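Long-range contact in hypoxanthine phosphoribosyltransferase (Bacillus anthracis, PDB 4QYI), which probably catalyses the transfer of a phosphoribosyl group from phosphoribosyl pyrophosphate to hypoxanthine or guanine in purine salvage: residues A[125-137]-A[143-155]. Residues are numbered along the deposited sequence; the frame is centred on the assembly and turned at random.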
loop_
_atom_site.group_PDB
_atom_site.type_symbol
_atom_site.label_atom_id
_atom_site.label_comp_id
_atom_site.label_asym_id
_atom_site.label_seq_id
_atom_site.Cartn_x
_atom_site.Cartn_y
_atom_site.Cartn_z
ATOM N N LEU A 125 16.439 12.810 -6.284
ATOM C CA LEU A 125 15.007 12.793 -6.035
ATOM C C LEU A 125 14.277 12.874 -7.346
ATOM O O LEU A 125 14.343 13.875 -8.045
ATOM C CB LEU A 125 14.625 13.996 -5.185
ATOM C CG LEU A 125 13.140 14.142 -4.805
ATOM C CD1 LEU A 125 12.715 13.073 -3.830
ATOM C CD2 LEU A 125 12.926 15.514 -4.196
ATOM N N LYS A 126 13.584 11.802 -7.695
ATOM C CA LYS A 126 12.856 11.761 -8.955
ATOM C C LYS A 126 11.413 11.413 -8.693
ATOM O O LYS A 126 11.091 10.877 -7.637
ATOM C CB LYS A 126 13.471 10.709 -9.867
ATOM C CG LYS A 126 14.949 10.930 -10.166
ATOM C CD LYS A 126 15.223 12.238 -10.890
ATOM C CE LYS A 126 16.705 12.426 -11.177
ATOM N NZ LYS A 126 16.923 13.676 -11.951
ATOM N N PHE A 127 10.560 11.709 -9.669
ATOM C CA PHE A 127 9.135 11.418 -9.578
ATOM C C PHE A 127 8.684 10.393 -10.608
ATOM O O PHE A 127 9.093 10.450 -11.769
ATOM C CB PHE A 127 8.340 12.715 -9.706
ATOM C CG PHE A 127 8.656 13.655 -8.605
ATOM C CD1 PHE A 127 8.004 13.542 -7.402
ATOM C CD2 PHE A 127 9.692 14.558 -8.733
ATOM C CE1 PHE A 127 8.333 14.360 -6.357
ATOM C CE2 PHE A 127 10.025 15.388 -7.695
ATOM C CZ PHE A 127 9.342 15.289 -6.500
ATOM N N CYS A 128 7.837 9.481 -10.142
ATOM C CA CYS A 128 7.279 8.419 -10.948
ATOM C C CYS A 128 5.769 8.400 -10.786
ATOM O O CYS A 128 5.275 8.169 -9.688
ATOM C CB CYS A 128 7.853 7.078 -10.486
ATOM S SG CYS A 128 7.157 5.645 -11.351
ATOM N N THR A 129 5.035 8.630 -11.871
ATOM C CA THR A 129 3.585 8.616 -11.787
ATOM C C THR A 129 3.008 7.644 -12.789
ATOM O O THR A 129 3.532 7.467 -13.883
ATOM C CB THR A 129 2.972 10.022 -12.020
ATOM O OG1 THR A 129 1.552 9.996 -11.796
ATOM C CG2 THR A 129 3.249 10.508 -13.424
ATOM N N LEU A 130 1.918 7.005 -12.395
ATOM C CA LEU A 130 1.250 6.069 -13.261
ATOM C C LEU A 130 0.580 6.847 -14.369
ATOM O O LEU A 130 0.697 6.488 -15.542
ATOM C CB LEU A 130 0.174 5.292 -12.502
ATOM C CG LEU A 130 -0.607 4.280 -13.354
ATOM C CD1 LEU A 130 0.309 3.215 -13.924
ATOM C CD2 LEU A 130 -1.692 3.622 -12.525
ATOM N N LEU A 131 -0.120 7.919 -13.982
ATOM C CA LEU A 131 -0.861 8.739 -14.933
ATOM C C LEU A 131 -0.416 10.189 -14.876
ATOM O O LEU A 131 -0.119 10.701 -13.797
ATOM C CB LEU A 131 -2.341 8.663 -14.611
ATOM C CG LEU A 131 -2.924 7.253 -14.435
ATOM C CD1 LEU A 131 -4.359 7.355 -13.929
ATOM C CD2 LEU A 131 -2.850 6.424 -15.703
ATOM N N ASP A 132 -0.361 10.840 -16.040
ATOM C CA ASP A 132 0.066 12.226 -16.142
ATOM C C ASP A 132 -0.938 13.000 -17.007
ATOM O O ASP A 132 -1.451 12.482 -18.015
ATOM C CB ASP A 132 1.484 12.309 -16.750
ATOM C CG ASP A 132 2.157 13.673 -16.536
ATOM O OD1 ASP A 132 1.729 14.408 -15.626
ATOM O OD2 ASP A 132 3.169 13.979 -17.220
ATOM N N LYS A 133 -1.211 14.234 -16.597
ATOM C CA LYS A 133 -2.120 15.132 -17.307
ATOM C C LYS A 133 -1.366 16.444 -17.406
ATOM O O LYS A 133 -1.659 17.371 -16.661
ATOM C CB LYS A 133 -3.441 15.321 -16.526
ATOM C CG LYS A 133 -4.234 14.008 -16.342
ATOM C CD LYS A 133 -5.370 13.767 -15.309
ATOM C CE LYS A 133 -6.783 14.318 -15.493
ATOM N NZ LYS A 133 -7.671 13.824 -14.381
ATOM N N PRO A 134 -0.365 16.515 -18.304
ATOM C CA PRO A 134 0.469 17.712 -18.433
ATOM C C PRO A 134 -0.284 18.950 -18.881
ATOM O O PRO A 134 0.235 20.042 -18.698
ATOM C CB PRO A 134 1.528 17.322 -19.479
ATOM C CG PRO A 134 1.402 15.858 -19.669
ATOM C CD PRO A 134 0.009 15.480 -19.275
ATOM N N GLU A 135 -1.481 18.780 -19.449
ATOM C CA GLU A 135 -2.292 19.912 -19.901
ATOM C C GLU A 135 -2.900 20.620 -18.703
ATOM O O GLU A 135 -3.408 21.730 -18.814
ATOM C CB GLU A 135 -3.434 19.459 -20.813
ATOM C CG GLU A 135 -3.001 18.611 -21.996
ATOM C CD GLU A 135 -2.525 17.214 -21.602
ATOM O OE1 GLU A 135 -2.587 16.837 -20.412
ATOM O OE2 GLU A 135 -2.086 16.463 -22.490
ATOM N N ARG A 136 -2.855 19.969 -17.549
ATOM C CA ARG A 136 -3.411 20.550 -16.339
ATOM C C ARG A 136 -2.359 21.217 -15.454
ATOM O O ARG A 136 -2.693 21.725 -14.382
ATOM C CB ARG A 136 -4.153 19.466 -15.549
ATOM C CG ARG A 136 -5.463 18.977 -16.162
ATOM C CD ARG A 136 -6.633 19.864 -15.765
ATOM N NE ARG A 136 -6.755 19.956 -14.306
ATOM C CZ ARG A 136 -7.278 19.018 -13.515
ATOM N NH1 ARG A 136 -7.728 17.881 -14.018
ATOM N NH2 ARG A 136 -7.329 19.207 -12.200
ATOM N N ARG A 137 -1.095 21.229 -15.881
ATOM C CA ARG A 137 -0.028 21.835 -15.076
ATOM C C ARG A 137 -0.217 23.308 -14.750
ATOM O O ARG A 137 -0.539 24.124 -15.614
ATOM C CB ARG A 137 1.334 21.716 -15.767
ATOM C CG ARG A 137 1.942 20.333 -15.818
ATOM C CD ARG A 137 2.222 19.795 -14.427
ATOM N NE ARG A 137 3.084 18.621 -14.509
ATOM C CZ ARG A 137 2.663 17.389 -14.763
ATOM N NH1 ARG A 137 1.372 17.141 -14.982
ATOM N NH2 ARG A 137 3.550 16.406 -14.808
ATOM N N ALA A 143 7.773 14.767 -14.615
ATOM C CA ALA A 143 8.056 13.511 -13.942
ATOM C C ALA A 143 9.025 12.737 -14.809
ATOM O O ALA A 143 8.813 12.604 -16.032
ATOM C CB ALA A 143 6.774 12.723 -13.742
ATOM N N GLU A 144 10.061 12.181 -14.183
ATOM C CA GLU A 144 11.038 11.412 -14.920
ATOM C C GLU A 144 10.437 10.109 -15.445
ATOM O O GLU A 144 10.848 9.605 -16.487
ATOM C CB GLU A 144 12.285 11.134 -14.071
ATOM C CG GLU A 144 13.189 12.348 -13.848
ATOM C CD GLU A 144 12.676 13.418 -12.872
ATOM O OE1 GLU A 144 11.705 13.226 -12.092
ATOM O OE2 GLU A 144 13.305 14.494 -12.864
ATOM N N TYR A 145 9.469 9.552 -14.730
ATOM C CA TYR A 145 8.857 8.283 -15.135
ATOM C C TYR A 145 7.363 8.479 -15.218
ATOM O O TYR A 145 6.739 8.861 -14.234
ATOM C CB TYR A 145 9.221 7.165 -14.131
ATOM C CG TYR A 145 10.700 7.148 -13.825
ATOM C CD1 TYR A 145 11.596 6.575 -14.706
ATOM C CD2 TYR A 145 11.209 7.697 -12.660
ATOM C CE1 TYR A 145 12.957 6.554 -14.435
ATOM C CE2 TYR A 145 12.570 7.676 -12.383
ATOM C CZ TYR A 145 13.435 7.099 -13.273
ATOM O OH TYR A 145 14.777 7.092 -12.996
ATOM N N VAL A 146 6.793 8.197 -16.387
ATOM C CA VAL A 146 5.367 8.358 -16.620
ATOM C C VAL A 146 4.781 7.131 -17.304
ATOM O O VAL A 146 5.264 6.712 -18.348
ATOM C CB VAL A 146 5.092 9.568 -17.536
ATOM C CG1 VAL A 146 3.602 9.718 -17.775
ATOM C CG2 VAL A 146 5.656 10.838 -16.922
ATOM N N GLY A 147 3.728 6.566 -16.720
ATOM C CA GLY A 147 3.075 5.413 -17.302
ATOM C C GLY A 147 2.225 5.737 -18.516
ATOM O O GLY A 147 2.465 5.237 -19.614
ATOM N N PHE A 148 1.233 6.599 -18.315
ATOM C CA PHE A 148 0.302 6.948 -19.367
ATOM C C PHE A 148 -0.160 8.385 -19.283
ATOM O O PHE A 148 -0.363 8.931 -18.193
ATOM C CB PHE A 148 -0.957 6.097 -19.234
ATOM C CG PHE A 148 -0.708 4.622 -19.217
ATOM C CD1 PHE A 148 -0.414 3.976 -18.024
ATOM C CD2 PHE A 148 -0.835 3.866 -20.374
ATOM C CE1 PHE A 148 -0.226 2.607 -17.994
ATOM C CE2 PHE A 148 -0.646 2.499 -20.348
ATOM C CZ PHE A 148 -0.346 1.872 -19.155
ATOM N N GLN A 149 -0.351 8.978 -20.451
ATOM C CA GLN A 149 -0.883 10.316 -20.543
ATOM C C GLN A 149 -2.352 10.169 -20.853
ATOM O O GLN A 149 -2.719 9.622 -21.884
ATOM C CB GLN A 149 -0.221 11.135 -21.631
ATOM C CG GLN A 149 1.128 11.710 -21.275
ATOM C CD GLN A 149 1.477 12.817 -22.243
ATOM O OE1 GLN A 149 0.652 13.197 -23.084
ATOM N NE2 GLN A 149 2.682 13.355 -22.131
ATOM N N ILE A 150 -3.186 10.641 -19.944
ATOM C CA ILE A 150 -4.616 10.554 -20.085
ATOM C C ILE A 150 -5.314 11.893 -20.242
ATOM O O ILE A 150 -4.814 12.910 -19.801
ATOM C CB ILE A 150 -5.138 9.800 -18.856
ATOM C CG1 ILE A 150 -4.782 8.353 -19.101
ATOM C CG2 ILE A 150 -6.638 9.998 -18.639
ATOM C CD1 ILE A 150 -5.073 7.460 -17.938
ATOM N N PRO A 151 -6.473 11.897 -20.918
ATOM C CA PRO A 151 -7.206 13.146 -21.070
ATOM C C PRO A 151 -7.812 13.559 -19.734
ATOM O O PRO A 151 -8.057 12.698 -18.887
ATOM C CB PRO A 151 -8.290 12.801 -22.106
ATOM C CG PRO A 151 -8.426 11.318 -22.059
ATOM C CD PRO A 151 -7.064 10.802 -21.710
ATOM N N ASP A 152 -8.023 14.863 -19.557
ATOM C CA ASP A 152 -8.590 15.415 -18.334
ATOM C C ASP A 152 -10.010 14.918 -18.066
ATOM O O ASP A 152 -11.000 15.567 -18.426
ATOM C CB ASP A 152 -8.580 16.940 -18.388
ATOM C CG ASP A 152 -8.948 17.564 -17.060
ATOM O OD1 ASP A 152 -8.920 16.851 -16.039
ATOM O OD2 ASP A 152 -9.237 18.770 -17.023
ATOM N N GLU A 153 -10.084 13.746 -17.443
ATOM C CA GLU A 153 -11.340 13.120 -17.094
ATOM C C GLU A 153 -11.217 12.374 -15.758
ATOM O O GLU A 153 -10.112 12.086 -15.300
ATOM C CB GLU A 153 -11.713 12.154 -18.218
ATOM C CG GLU A 153 -12.932 11.285 -17.979
ATOM C CD GLU A 153 -13.173 10.334 -19.137
ATOM O OE1 GLU A 153 -12.303 9.462 -19.368
ATOM O OE2 GLU A 153 -14.234 10.446 -19.797
ATOM N N PHE A 154 -12.356 12.070 -15.141
ATOM C CA PHE A 154 -12.390 11.350 -13.857
ATOM C C PHE A 154 -12.146 9.874 -14.090
ATOM O O PHE A 154 -12.785 9.256 -14.929
ATOM C CB PHE A 154 -13.730 11.536 -13.135
ATOM C CG PHE A 154 -14.036 12.966 -12.813
ATOM C CD1 PHE A 154 -13.208 13.689 -11.968
ATOM C CD2 PHE A 154 -15.155 13.587 -13.348
ATOM C CE1 PHE A 154 -13.483 15.014 -11.678
ATOM C CE2 PHE A 154 -15.442 14.908 -13.053
ATOM C CZ PHE A 154 -14.604 15.624 -12.219
ATOM N N ILE A 155 -11.232 9.295 -13.326
ATOM C CA ILE A 155 -10.916 7.895 -13.487
ATOM C C ILE A 155 -10.884 7.192 -12.142
ATOM O O ILE A 155 -10.713 7.827 -11.105
ATOM C CB ILE A 155 -9.543 7.726 -14.180
ATOM C CG1 ILE A 155 -8.384 8.263 -13.294
ATOM C CG2 ILE A 155 -9.582 8.378 -15.564
ATOM C CD1 ILE A 155 -8.428 9.744 -12.967
#
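Cys128 and Thr129 pair in parallel with Tyr145 and Val146, both segments turn a corner, at Leu130 and Gly147, and the parallel pairing resumes with Leu131–Phe148 and Asp132–Gln149. At the bend the regular alternation is interrupted: the successive carbonyls Thr129 O and Leu130 O take the successive N-H groups of Gly147 and Phe148 (Leu130 O to Phe148 N, 2.8 Å). Before the bend, Glu144 bends at chi2 (73°) so that its OE1 takes the N-H of Phe127 (3.1 Å), almost straight at 174°, on the anti side of the carboxylate and well out of its plane. Its CD lies against Lys126 CD, and in the modelled conformer Lys126 NZ makes a long ion pair with Glu144 OE2. Leu131 crosses Phe148 and Ile150 at a slant, CD2 touching Phe148 CB and pressing tightly on Ile150 CD1 (3.3 Å), where Ile13 of strand 8-13 also packs. On the opposite face, Val146 CG1 packs on Asp132 CB (3.5 Å), while Asp132 OD1 accepts both NH1 and NH2 of Arg137 in the guanidinium plane. Farther on, Lys133 bends at chi3 (76°), bringing NZ to Glu153 O (3.1 Å), above that carbonyl plane. Arg136 NH1 forms a salt bridge to Asp152 OD1 (2.6 Å) whose hydrogen bond is weak; Lys133 NZ adds a long ion pair to the same oxygen. Parallel pairing thus carries the phosphoribosyltransferase sheet round a corner near the magnesium site of Glu101 and Asp102, while polar links beyond probably restrain residues 152-153.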